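Local coordinates for protein polyporopepsin (PDB 1WKR) that cleaves peptide bonds with broad specificity as a pepsin-like aspartic endopeptidase with milk-clotting activity, at residues L30-S35 with D102-V107. Numbering follows the deposited sequence.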
ATOM      1  N   LEU A  30      -2.573   4.096   9.002  1.00  4.85           N
ATOM      2  CA  LEU A  30      -2.612   3.185   7.859  1.00  5.08           C
ATOM      3  C   LEU A  30      -1.356   3.373   7.009  1.00  4.85           C
ATOM      4  O   LEU A  30      -1.027   4.488   6.601  1.00  5.46           O
ATOM      5  CB  LEU A  30      -3.883   3.511   7.082  1.00  5.19           C
ATOM      6  CG  LEU A  30      -4.296   2.542   5.943  1.00  4.26           C
ATOM      7  CD1 LEU A  30      -5.810   2.603   5.724  1.00  6.10           C
ATOM      8  CD2 LEU A  30      -3.577   2.890   4.624  1.00  5.87           C
ATOM      9  N   VAL A  31      -0.667   2.285   6.733  1.00  4.56           N
ATOM     10  CA  VAL A  31       0.581   2.332   5.950  1.00  4.43           C
ATOM     11  C   VAL A  31       0.254   2.535   4.477  1.00  4.24           C
ATOM     12  O   VAL A  31      -0.302   1.635   3.819  1.00  4.14           O
ATOM     13  CB  VAL A  31       1.401   1.063   6.113  1.00  4.73           C
ATOM     14  CG1 VAL A  31       2.635   1.064   5.208  1.00  5.92           C
ATOM     15  CG2 VAL A  31       1.784   0.862   7.586  1.00  6.07           C
ATOM     16  N   ASP A  32       0.608   3.717   3.925  1.00  3.75           N
ATOM     17  CA  ASP A  32       0.195   4.026   2.542  1.00  3.70           C
ATOM     18  C   ASP A  32       1.355   4.502   1.688  1.00  3.56           C
ATOM     19  O   ASP A  32       1.798   5.638   1.769  1.00  4.06           O
ATOM     20  CB  ASP A  32      -0.908   5.105   2.598  1.00  4.59           C
ATOM     21  CG  ASP A  32      -1.651   5.264   1.333  1.00  3.97           C
ATOM     22  OD1 ASP A  32      -1.506   4.388   0.412  1.00  4.80           O
ATOM     23  OD2 ASP A  32      -2.412   6.254   1.151  1.00  5.18           O
ATOM     24  N   THR A  33       1.831   3.645   0.783  1.00  3.59           N
ATOM     25  CA  THR A  33       2.789   4.052  -0.262  1.00  4.22           C
ATOM     26  C   THR A  33       2.090   4.716  -1.423  1.00  3.08           C
ATOM     27  O   THR A  33       2.797   5.200  -2.311  1.00  3.82           O
ATOM     28  CB  THR A  33       3.666   2.912  -0.725  1.00  3.41           C
ATOM     29  OG1 THR A  33       2.831   1.879  -1.322  1.00  4.50           O
ATOM     30  CG2 THR A  33       4.487   2.267   0.423  1.00  4.72           C
ATOM     31  N   GLY A  34       0.745   4.812  -1.417  1.00  3.94           N
ATOM     32  CA  GLY A  34       0.002   5.477  -2.481  1.00  3.78           C
ATOM     33  C   GLY A  34      -0.388   6.910  -2.179  1.00  3.82           C
ATOM     34  O   GLY A  34      -1.120   7.502  -2.975  1.00  4.71           O
ATOM     35  N   SER A  35       0.055   7.456  -1.053  1.00  4.03           N
ATOM     36  CA  SER A  35      -0.154   8.886  -0.717  1.00  3.92           C
ATOM     37  C   SER A  35       0.982   9.270   0.196  1.00  3.50           C
ATOM     38  O   SER A  35       1.750   8.425   0.645  1.00  3.94           O
ATOM     39  CB  SER A  35      -1.466   9.127  -0.036  1.00  4.37           C
ATOM     40  OG  SER A  35      -1.497   8.654   1.299  1.00  4.56           O
ATOM     41  N   ASP A 102      -6.678   5.724  12.711  1.00  6.20           N
ATOM     42  CA  ASP A 102      -6.576   7.131  13.104  1.00  5.87           C
ATOM     43  C   ASP A 102      -6.264   8.094  11.986  1.00  5.62           C
ATOM     44  O   ASP A 102      -6.403   9.275  12.116  1.00  5.65           O
ATOM     45  CB  ASP A 102      -5.547   7.306  14.199  1.00  5.93           C
ATOM     46  CG  ASP A 102      -6.004   6.805  15.562  1.00  6.16           C
ATOM     47  OD1 ASP A 102      -6.932   7.491  16.116  1.00  8.06           O
ATOM     48  OD2 ASP A 102      -5.523   5.821  16.084  1.00  8.44           O
ATOM     49  N   GLY A 103      -5.741   7.554  10.848  1.00  5.28           N
ATOM     50  CA  GLY A 103      -5.246   8.385   9.782  1.00  4.98           C
ATOM     51  C   GLY A 103      -4.263   7.539   8.953  1.00  4.06           C
ATOM     52  O   GLY A 103      -4.353   6.318   8.939  1.00  4.97           O
ATOM     53  N   ILE A 104      -3.345   8.255   8.266  1.00  4.36           N
ATOM     54  CA  ILE A 104      -2.420   7.628   7.301  1.00  4.24           C
ATOM     55  C   ILE A 104      -0.981   7.968   7.671  1.00  4.24           C
ATOM     56  O   ILE A 104      -0.677   9.128   8.026  1.00  4.88           O
ATOM     57  CB  ILE A 104      -2.744   8.059   5.841  1.00  3.75           C
ATOM     58  CG1 ILE A 104      -4.044   7.400   5.417  1.00  5.46           C
ATOM     59  CG2 ILE A 104      -1.576   7.741   4.899  1.00  5.87           C
ATOM     60  CD1 ILE A 104      -4.466   7.725   3.952  1.00  5.75           C
ATOM     61  N   LEU A 105      -0.120   6.979   7.513  1.00  4.12           N
ATOM     62  CA  LEU A 105       1.338   7.186   7.468  1.00  4.26           C
ATOM     63  C   LEU A 105       1.721   7.306   5.975  1.00  4.22           C
ATOM     64  O   LEU A 105       1.637   6.309   5.251  1.00  4.33           O
ATOM     65  CB  LEU A 105       2.092   6.062   8.139  1.00  5.16           C
ATOM     66  CG  LEU A 105       3.620   6.301   8.232  1.00  4.87           C
ATOM     67  CD1 LEU A 105       3.912   7.323   9.304  1.00  6.98           C
ATOM     68  CD2 LEU A 105       4.356   5.034   8.485  1.00  8.82           C
ATOM     69  N   GLY A 106       2.043   8.526   5.538  1.00  4.43           N
ATOM     70  CA  GLY A 106       2.204   8.810   4.106  1.00  4.57           C
ATOM     71  C   GLY A 106       3.630   8.584   3.676  1.00  4.01           C
ATOM     72  O   GLY A 106       4.540   9.377   3.969  1.00  5.13           O
ATOM     73  N   VAL A 107       3.851   7.441   3.027  1.00  4.16           N
ATOM     74  CA  VAL A 107       5.211   6.999   2.594  1.00  3.75           C
ATOM     75  C   VAL A 107       5.317   6.882   1.072  1.00  3.25           C
ATOM     76  O   VAL A 107       6.307   6.364   0.554  1.00  3.97           O
ATOM     77  CB  VAL A 107       5.670   5.738   3.346  1.00  3.39           C
ATOM     78  CG1 VAL A 107       6.090   6.094   4.781  1.00  4.53           C
ATOM     79  CG2 VAL A 107       4.586   4.644   3.378  1.00  4.77           C
TER
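L30 and D32 lie opposite I104 and G106 in the parallel pairing of strands 25-32 and 103-106, and bond to G103, L105 and V107, a worked example of how pepsin-like proteases fix a catalytic aspartate through the backbone around it. Four hydrogen bonds form the ladder: L30 N gives to G103 O, nearly straight at 176°, L105 N to L30 O, D32 N to L105 O, and V107 N to D32 O. Both backbone polar atoms of D32 are thereby held.

The carboxylate, swung anti to the backbone N (chi1 -165°), is gripped within its own Asp-Thr-Gly-Ser loop. G34 N reaches D32 OD1 at 2.9 Å, closing an Asx turn, and S35 OG donates to D32 OD2 at 2.6 Å; both donors stand above the carboxylate plane. OD1 also hydrogen-bonds the bound peptide and faces the other active-site residue, D212. An alanine at D32 would probably leave G34 N and S35 OG without their carboxylate acceptors and D212 without its catalytic mate.

Van der Waals contacts fill in around the aspartate and the turn. I104, on the same face of the sheet as D32, crosses it obliquely, its CG2 3.6 Å from D32 CB. Its CD1 touches D32 OD2, while V107 CG2 packs 3.8 Å from T33 CG2.

In the surrounding fold, T33 OG1 bonds V211 O and T213 OG1 bonds V31 O and T33 N, the fireman's grip of pepsin-like proteases; V16 of strand 14-20 meets V31 and L105, and helix 128-134 covers L105 and V107.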